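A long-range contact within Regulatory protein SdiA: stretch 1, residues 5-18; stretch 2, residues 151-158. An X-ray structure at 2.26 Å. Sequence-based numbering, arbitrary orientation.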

# COMPACT_ATOMS: atom_id res chain seq x y z
N ASP A 5 -1.57 -12.76 26.88
CA ASP A 5 -0.29 -12.12 26.45
C ASP A 5 -0.26 -11.95 24.93
O ASP A 5 -0.32 -12.94 24.18
N PHE A 6 -0.20 -10.69 24.48
CA PHE A 6 -0.29 -10.38 23.05
C PHE A 6 0.92 -10.88 22.25
O PHE A 6 0.75 -11.43 21.17
N PHE A 7 2.12 -10.69 22.80
CA PHE A 7 3.36 -11.17 22.18
C PHE A 7 3.32 -12.67 21.84
O PHE A 7 3.83 -13.08 20.80
N SER A 8 2.72 -13.48 22.71
CA SER A 8 2.61 -14.92 22.44
C SER A 8 1.49 -15.23 21.46
O SER A 8 1.67 -16.04 20.54
N TRP A 9 0.34 -14.59 21.66
CA TRP A 9 -0.76 -14.67 20.69
C TRP A 9 -0.24 -14.41 19.28
O TRP A 9 -0.44 -15.23 18.38
N ARG A 10 0.46 -13.29 19.11
CA ARG A 10 1.01 -12.89 17.81
C ARG A 10 1.97 -13.92 17.23
O ARG A 10 1.94 -14.20 16.03
N ARG A 11 2.82 -14.48 18.09
CA ARG A 11 3.82 -15.49 17.70
C ARG A 11 3.15 -16.76 17.12
O ARG A 11 3.53 -17.25 16.05
N THR A 12 2.13 -17.25 17.82
CA THR A 12 1.31 -18.39 17.36
C THR A 12 0.58 -18.13 16.03
O THR A 12 0.53 -19.01 15.16
N MET A 13 0.02 -16.93 15.88
CA MET A 13 -0.81 -16.64 14.70
C MET A 13 0.01 -16.53 13.42
O MET A 13 -0.41 -17.06 12.38
N LEU A 14 1.16 -15.86 13.49
CA LEU A 14 2.09 -15.79 12.35
C LEU A 14 2.46 -17.18 11.89
O LEU A 14 2.45 -17.47 10.69
N LEU A 15 2.77 -18.05 12.84
CA LEU A 15 3.15 -19.42 12.50
C LEU A 15 1.99 -20.19 11.88
O LEU A 15 2.17 -20.86 10.87
N ARG A 16 0.80 -20.09 12.48
CA ARG A 16 -0.40 -20.73 11.93
C ARG A 16 -0.71 -20.32 10.51
O ARG A 16 -1.01 -21.16 9.69
N PHE A 17 -0.64 -19.03 10.19
CA PHE A 17 -0.91 -18.56 8.82
C PHE A 17 0.22 -18.88 7.85
O PHE A 17 -0.03 -19.11 6.66
N GLN A 18 1.45 -18.89 8.36
CA GLN A 18 2.61 -19.34 7.59
C GLN A 18 2.43 -20.78 7.08
O GLN A 18 2.69 -21.07 5.91
N GLN A 151 -7.84 -4.01 18.19
CA GLN A 151 -7.22 -3.34 17.05
C GLN A 151 -5.98 -4.07 16.54
O GLN A 151 -5.85 -4.31 15.34
N LEU A 152 -5.09 -4.42 17.48
CA LEU A 152 -3.83 -5.06 17.16
C LEU A 152 -4.02 -6.49 16.65
O LEU A 152 -3.29 -6.94 15.75
N LYS A 153 -5.02 -7.18 17.21
CA LYS A 153 -5.36 -8.54 16.80
C LYS A 153 -5.93 -8.58 15.40
O LYS A 153 -5.56 -9.44 14.61
N MET A 154 -6.82 -7.65 15.09
CA MET A 154 -7.40 -7.61 13.76
C MET A 154 -6.40 -7.07 12.74
O MET A 154 -6.51 -7.35 11.54
N GLN A 155 -5.43 -6.29 13.21
CA GLN A 155 -4.36 -5.82 12.34
C GLN A 155 -3.62 -6.98 11.75
O GLN A 155 -3.40 -7.01 10.55
N LEU A 156 -3.25 -7.94 12.61
CA LEU A 156 -2.55 -9.17 12.20
C LEU A 156 -3.41 -10.11 11.35
O LEU A 156 -2.95 -10.62 10.33
N LEU A 157 -4.67 -10.32 11.78
CA LEU A 157 -5.61 -11.22 11.09
C LEU A 157 -5.90 -10.84 9.67
O LEU A 157 -5.94 -11.69 8.80
N VAL A 158 -6.12 -9.55 9.42
CA VAL A 158 -6.38 -9.09 8.06
C VAL A 158 -5.12 -9.22 7.19
O VAL A 158 -5.23 -9.61 6.03

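Two helices far apart in sequence run side by side, their N-to-C directions only 14° apart and their axes 10.7 Å apart at closest approach. No direct hydrogen bond links them, so the 511 Å² buried between them depends chiefly on apolar packing, supplemented by contacts of a lysine with an aromatic ring.

The apolar centre is Leu-156. It points toward the first helix with both chi angles t and fits as a knob among Trp-9, Arg-10, Met-13 and Leu-14. Its CD1 lies 3.7 Å from Trp-9 CZ3 and 3.3 Å from Arg-10 CG, a contact made by the aliphatic part of the arginine, while its CD2 meets Met-13 CB at 3.6 Å. A branched leucine suits such a hole because its two methyls can touch different walls. Leu-14 starts sideways (m, t), but its end comes nearer.

Toward the N-terminal end of both stretches, Phe-6 (chi1 t) points in and sets CZ 3.7 Å from Leu-152 CB. At the other end, Leu-157 (m, t) leaves its backbone sideways, yet its CD2 reaches 4.0 Å from Met-13 CE and 4.0 Å from Phe-17 CE2, the latter at the ring edge. Met-13, m at all three chi angles, supplies a flexible, unbranched chain for this space.

The aromatic contacts centre on Trp-9 (chi1 t, chi2 86°). Lys-153, m at chi1 and t thereafter, extends across one face of the indole: its CG makes a CH-pi contact with the six-membered ring, and its NZ a cation-pi contact with the five-membered ring. A long lysine can do both, its methylenes covering the ring while its charge lies over the pi cloud.

Water 1 bridges the same pair, accepting weak hydrogen bonds from Trp-9 NE1 (3.2 Å) and Lys-153 NZ (3.4 Å).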

# COMPACT_ATOMS: atom_id res chain seq x y z
CB ASP A 5 0.89 -12.96 26.95
CG ASP A 5 2.24 -12.38 26.58
OD1 ASP A 5 3.00 -13.07 25.87
OD2 ASP A 5 2.54 -11.24 27.00
CB PHE A 6 -0.52 -8.87 22.78
CG PHE A 6 -0.57 -8.54 21.30
CD1 PHE A 6 -1.73 -8.82 20.54
CD2 PHE A 6 0.55 -8.01 20.64
CE1 PHE A 6 -1.77 -8.55 19.17
CE2 PHE A 6 0.52 -7.74 19.27
CZ PHE A 6 -0.65 -8.00 18.53
CB PHE A 7 4.57 -10.88 23.08
CG PHE A 7 5.03 -9.44 23.06
CD1 PHE A 7 4.24 -8.42 22.53
CD2 PHE A 7 6.27 -9.10 23.60
CE1 PHE A 7 4.68 -7.09 22.51
CE2 PHE A 7 6.72 -7.76 23.59
CZ PHE A 7 5.91 -6.76 23.05
CB SER A 8 2.47 -15.74 23.74
OG SER A 8 1.26 -15.45 24.43
CB TRP A 9 -1.90 -13.69 21.05
CG TRP A 9 -3.09 -13.84 20.11
CD1 TRP A 9 -4.13 -14.72 20.23
CD2 TRP A 9 -3.33 -13.11 18.89
NE1 TRP A 9 -5.00 -14.57 19.18
CE2 TRP A 9 -4.54 -13.59 18.34
CE3 TRP A 9 -2.65 -12.09 18.22
CZ2 TRP A 9 -5.08 -13.09 17.14
CZ3 TRP A 9 -3.19 -11.58 17.02
CH2 TRP A 9 -4.39 -12.10 16.49
CB ARG A 10 1.68 -11.51 17.91
CG ARG A 10 2.22 -10.95 16.58
CD ARG A 10 2.89 -9.58 16.75
NE ARG A 10 4.34 -9.66 16.59
CZ ARG A 10 4.99 -9.44 15.44
NH1 ARG A 10 4.33 -9.11 14.34
NH2 ARG A 10 6.31 -9.56 15.40
CB ARG A 11 4.72 -15.82 18.92
CG ARG A 11 6.20 -16.01 18.61
CD ARG A 11 7.14 -15.58 19.80
NE ARG A 11 6.63 -15.94 21.14
CZ ARG A 11 6.43 -15.07 22.14
NH1 ARG A 11 6.72 -13.78 21.99
NH2 ARG A 11 5.95 -15.50 23.30
CB THR A 12 0.24 -18.77 18.42
OG1 THR A 12 0.82 -18.71 19.73
CG2 THR A 12 -0.32 -20.16 18.14
CB MET A 13 -1.69 -15.40 14.93
CG MET A 13 -2.76 -15.58 16.00
SD MET A 13 -3.78 -17.08 15.83
CE MET A 13 -4.63 -16.73 14.28
CB LEU A 14 3.35 -15.01 12.72
CG LEU A 14 3.09 -13.54 13.00
CD1 LEU A 14 4.33 -12.85 13.56
CD2 LEU A 14 2.59 -12.84 11.74
CB LEU A 15 3.76 -20.14 13.71
CG LEU A 15 5.28 -19.96 13.85
CD1 LEU A 15 5.78 -20.22 15.30
CD2 LEU A 15 6.05 -20.84 12.82
CB ARG A 16 -1.62 -20.48 12.82
CG ARG A 16 -1.98 -21.65 13.70
CD ARG A 16 -3.31 -21.41 14.36
NE ARG A 16 -3.23 -21.69 15.79
CZ ARG A 16 -4.08 -21.23 16.70
NH1 ARG A 16 -5.09 -20.44 16.34
NH2 ARG A 16 -3.90 -21.54 17.98
CB PHE A 17 -1.24 -17.07 8.78
CG PHE A 17 -2.64 -16.75 9.22
CD1 PHE A 17 -3.73 -16.99 8.37
CD2 PHE A 17 -2.88 -16.20 10.48
CE1 PHE A 17 -5.02 -16.69 8.76
CE2 PHE A 17 -4.17 -15.89 10.88
CZ PHE A 17 -5.24 -16.14 10.01
CB GLN A 18 3.90 -19.27 8.43
CG GLN A 18 4.72 -17.97 8.33
CD GLN A 18 5.82 -17.88 9.41
OE1 GLN A 18 6.07 -16.81 9.97
NE2 GLN A 18 6.47 -19.02 9.71
CB GLN A 151 -6.86 -1.91 17.41
CG GLN A 151 -8.06 -1.02 17.42
CD GLN A 151 -7.69 0.43 17.51
OE1 GLN A 151 -8.02 1.10 18.50
NE2 GLN A 151 -6.99 0.93 16.48
CB LEU A 152 -2.88 -5.02 18.37
CG LEU A 152 -2.17 -3.70 18.69
CD1 LEU A 152 -1.58 -3.76 20.09
CD2 LEU A 152 -1.08 -3.39 17.68
CB LYS A 153 -6.30 -9.21 17.79
CG LYS A 153 -5.59 -9.69 19.04
CD LYS A 153 -6.51 -10.46 19.94
CE LYS A 153 -5.76 -10.94 21.18
NZ LYS A 153 -6.60 -11.93 21.92
CB MET A 154 -8.68 -6.80 13.76
CG MET A 154 -9.89 -7.48 14.45
SD MET A 154 -11.31 -6.40 14.19
CE MET A 154 -11.73 -6.91 12.51
CB GLN A 155 -3.36 -4.92 13.08
CG GLN A 155 -3.58 -3.47 12.89
CD GLN A 155 -2.55 -2.66 13.65
OE1 GLN A 155 -1.35 -2.81 13.43
NE2 GLN A 155 -3.02 -1.79 14.55
CB LEU A 156 -1.97 -9.91 13.43
CG LEU A 156 -1.12 -11.19 13.30
CD1 LEU A 156 -0.38 -11.46 14.62
CD2 LEU A 156 -1.94 -12.45 12.88
CB LEU A 157 -6.94 -11.33 11.85
CG LEU A 157 -6.85 -12.06 13.19
CD1 LEU A 157 -8.17 -11.90 13.97
CD2 LEU A 157 -6.52 -13.51 12.99
CB VAL A 158 -7.03 -7.65 7.98
CG1 VAL A 158 -6.10 -6.57 8.45
CG2 VAL A 158 -7.55 -7.34 6.57
O HOH W 1 -7.96 -14.66 20.32